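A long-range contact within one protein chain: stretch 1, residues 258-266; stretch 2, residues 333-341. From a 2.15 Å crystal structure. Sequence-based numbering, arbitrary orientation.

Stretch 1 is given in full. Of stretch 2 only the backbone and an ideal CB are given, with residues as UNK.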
# COMPACT_ATOMS: atom_id res chain seq x y z
N THR A 258 -9.77 -12.87 12.28
CA THR A 258 -10.03 -13.36 13.62
C THR A 258 -10.94 -12.47 14.44
O THR A 258 -11.50 -12.93 15.44
CB THR A 258 -8.75 -13.52 14.42
OG1 THR A 258 -8.15 -12.24 14.54
CG2 THR A 258 -7.80 -14.50 13.73
N LEU A 259 -11.08 -11.20 14.08
CA LEU A 259 -12.04 -10.32 14.76
C LEU A 259 -12.82 -9.45 13.80
O LEU A 259 -12.27 -8.93 12.82
CB LEU A 259 -11.36 -9.42 15.80
CG LEU A 259 -10.56 -10.09 16.93
CD1 LEU A 259 -9.49 -9.10 17.48
CD2 LEU A 259 -11.51 -10.59 18.03
N GLU A 260 -14.11 -9.30 14.10
CA GLU A 260 -15.00 -8.44 13.37
C GLU A 260 -15.38 -7.20 14.19
O GLU A 260 -15.87 -7.32 15.34
CB GLU A 260 -16.25 -9.22 13.01
CG GLU A 260 -17.35 -8.38 12.43
CD GLU A 260 -18.63 -9.18 12.25
OE1 GLU A 260 -18.54 -10.39 11.97
OE2 GLU A 260 -19.74 -8.61 12.39
N ALA A 261 -15.18 -6.02 13.58
CA ALA A 261 -15.46 -4.69 14.17
C ALA A 261 -16.78 -4.65 14.87
O ALA A 261 -17.80 -5.02 14.29
CB ALA A 261 -15.45 -3.59 13.06
N GLY A 262 -16.79 -4.22 16.13
CA GLY A 262 -18.06 -3.98 16.81
C GLY A 262 -18.68 -5.23 17.41
O GLY A 262 -19.59 -5.12 18.20
N LYS A 263 -18.20 -6.41 17.04
CA LYS A 263 -18.78 -7.65 17.55
C LYS A 263 -18.37 -8.00 19.02
O LYS A 263 -17.19 -7.95 19.40
CB LYS A 263 -18.38 -8.80 16.67
CG LYS A 263 -19.23 -10.01 16.89
CD LYS A 263 -18.43 -11.27 16.63
CE LYS A 263 -19.33 -12.48 16.69
NZ LYS A 263 -20.17 -12.41 15.48
N GLU A 264 -19.33 -8.41 19.82
CA GLU A 264 -19.07 -8.80 21.21
C GLU A 264 -18.69 -10.24 21.19
O GLU A 264 -19.48 -11.06 20.79
CB GLU A 264 -20.30 -8.60 22.04
CG GLU A 264 -20.60 -7.14 22.16
CD GLU A 264 -21.91 -6.86 22.84
OE1 GLU A 264 -22.66 -7.84 23.17
OE2 GLU A 264 -22.19 -5.64 23.05
N ILE A 265 -17.46 -10.55 21.55
CA ILE A 265 -17.05 -11.93 21.53
C ILE A 265 -17.02 -12.59 22.92
O ILE A 265 -16.78 -13.78 23.04
CB ILE A 265 -15.63 -12.05 20.92
CG1 ILE A 265 -14.59 -11.56 21.88
CG2 ILE A 265 -15.48 -11.26 19.60
CD1 ILE A 265 -13.21 -11.64 21.29
N SER A 266 -17.23 -11.84 23.98
CA SER A 266 -17.00 -12.41 25.29
C SER A 266 -17.72 -11.57 26.33
O SER A 266 -17.99 -10.38 26.11
CB SER A 266 -15.51 -12.36 25.58
OG SER A 266 -15.24 -13.01 26.77
N UNK A 333 -1.23 -11.55 17.76
CA UNK A 333 -2.08 -11.04 18.84
C UNK A 333 -2.85 -9.81 18.38
O UNK A 333 -2.68 -9.38 17.26
CB UNK A 333 -1.24 -10.70 20.07
N UNK A 334 -3.69 -9.24 19.23
CA UNK A 334 -4.52 -8.11 18.88
C UNK A 334 -5.24 -7.63 20.13
O UNK A 334 -5.64 -8.44 20.96
CB UNK A 334 -5.51 -8.48 17.77
N UNK A 335 -5.45 -6.33 20.24
CA UNK A 335 -6.07 -5.78 21.41
C UNK A 335 -7.47 -6.27 21.64
O UNK A 335 -8.16 -6.63 20.72
CB UNK A 335 -6.07 -4.25 21.32
N UNK A 336 -7.87 -6.28 22.90
CA UNK A 336 -9.23 -6.63 23.29
C UNK A 336 -9.77 -5.43 24.03
O UNK A 336 -9.11 -4.89 24.90
CB UNK A 336 -9.29 -7.90 24.14
N UNK A 337 -10.98 -5.03 23.69
CA UNK A 337 -11.52 -3.83 24.29
C UNK A 337 -12.84 -4.05 24.96
O UNK A 337 -13.58 -5.00 24.67
CB UNK A 337 -11.66 -2.73 23.23
N UNK A 338 -13.14 -3.14 25.87
CA UNK A 338 -14.43 -3.09 26.51
C UNK A 338 -15.41 -2.48 25.46
O UNK A 338 -15.08 -1.52 24.77
CB UNK A 338 -14.38 -2.28 27.81
N UNK A 339 -16.61 -3.04 25.34
CA UNK A 339 -17.52 -2.70 24.25
C UNK A 339 -18.63 -1.75 24.69
O UNK A 339 -19.19 -1.03 23.86
CB UNK A 339 -18.14 -3.97 23.67
N UNK A 340 -18.96 -1.77 25.99
CA UNK A 340 -19.92 -0.81 26.55
C UNK A 340 -19.34 -0.11 27.79
O UNK A 340 -18.42 -0.66 28.45
CB UNK A 340 -21.23 -1.52 26.91
N UNK A 341 -19.81 1.11 28.09
CA UNK A 341 -19.35 1.84 29.29
C UNK A 341 -19.81 1.09 30.57
O UNK A 341 -20.91 0.53 30.58
CB UNK A 341 -19.89 3.27 29.29

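Stretch 1 runs from one strand through a type II beta turn, Glu260 to Lys263, closed by a 3.0 Å hydrogen bond from Lys263 N to Glu260 O, into a second strand. Stretch 2 is extended from 333 to 338 and makes no backbone hydrogen bonds to it, and most of the close contacts involve side chains on both sides.

At position 333 the ideal CB has nothing of stretch 1 within 5.5 Å, and many residues would fit; it is Ser333, which makes no contact with stretch 1.

Position 334 is more restrictive. Its CA-to-CB bond points toward stretch 1, and the ideal CB lies 4.0 Å from Leu259 CD1, already at van der Waals distance. A small apolar residue suits this place, although a larger one that turned aside cannot be excluded. The residue is Ala334, whose CB packs 4.0 Å from Leu259 CD1.

At 335 the bond points away and the backbone, at phi/psi -62/152, is compatible with most residues. The residue is Asn335, whose side chain does not touch stretch 1 and is hydrogen-bonded through OD1 elsewhere in the structure; its carbonyl O lies 4.3 Å from Leu259 CD1.

Position 336 points sideways, with no atom of stretch 1 within 5.5 Å of the ideal CB. Farther out, Ile265 offers an apolar end, so a long aliphatic side chain such as leucine, isoleucine or methionine could bridge the gap. Leu336 does so: with chi1 t and chi2 p, its CD1 comes 3.9 Å from Ile265 CD1.

Positions 337 and 338 are out of reach of stretch 1, which therefore discriminates little there. They are Gln337, hydrogen-bonded elsewhere in the structure, and Val338; neither touches stretch 1.

At 339 the bond points toward stretch 1 again, and the ideal CB is 4.3 Å from Glu264 CG. The aliphatic part of that glutamate favors a flexible apolar chain, while its carboxylate could also attract lysine or arginine. Met339 is found. Its CG lies 4.1 Å from Glu264 CG, after which the chain leads away, with SD 4.4 Å from Lys263 O. It has the largest area covered by stretch 1 of any residue in stretch 2.

Position 340 points sideways into space, but the Glu264 carboxylate is near enough for a polar side chain to reach. A donor is the natural partner: asparagine, glutamine, lysine or arginine. In Asn340, ND2 donates a weak hydrogen bond to Glu264 OE2, 3.3 Å long with an N-H...acceptor angle of 125°.

Position 341 is beyond reach, leaving its choice open; Asp341 does not touch stretch 1, and its OD1 is hydrogen-bonded elsewhere in the structure.

Stretch 2 (333-341) SANLQVMND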
# COMPACT_ATOMS: atom_id res chain seq x y z
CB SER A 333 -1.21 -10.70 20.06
OG SER A 333 -0.91 -9.32 20.09
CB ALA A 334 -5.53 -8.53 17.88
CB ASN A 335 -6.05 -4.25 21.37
CG ASN A 335 -4.66 -3.72 21.45
OD1 ASN A 335 -3.73 -4.41 21.89
ND2 ASN A 335 -4.50 -2.49 21.04
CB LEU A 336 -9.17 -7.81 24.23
CG LEU A 336 -10.44 -8.51 24.65
CD1 LEU A 336 -11.24 -9.02 23.46
CD2 LEU A 336 -9.99 -9.67 25.55
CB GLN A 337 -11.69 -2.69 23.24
CG GLN A 337 -10.47 -2.35 22.40
CD GLN A 337 -10.89 -1.63 21.11
OE1 GLN A 337 -11.17 -2.28 20.09
NE2 GLN A 337 -11.04 -0.30 21.17
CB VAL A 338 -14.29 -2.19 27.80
CG1 VAL A 338 -15.65 -1.82 28.41
CG2 VAL A 338 -13.30 -2.86 28.83
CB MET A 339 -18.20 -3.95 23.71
CG MET A 339 -17.25 -5.01 23.28
SD MET A 339 -16.15 -4.50 21.92
CE MET A 339 -14.82 -3.69 22.76
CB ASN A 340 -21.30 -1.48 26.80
CG ASN A 340 -21.29 -3.06 26.64
OD1 ASN A 340 -20.84 -3.83 27.55
ND2 ASN A 340 -21.85 -3.53 25.51
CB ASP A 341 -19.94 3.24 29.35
CG ASP A 341 -19.11 4.29 28.62
OD1 ASP A 341 -17.91 4.09 28.32
OD2 ASP A 341 -19.70 5.37 28.38
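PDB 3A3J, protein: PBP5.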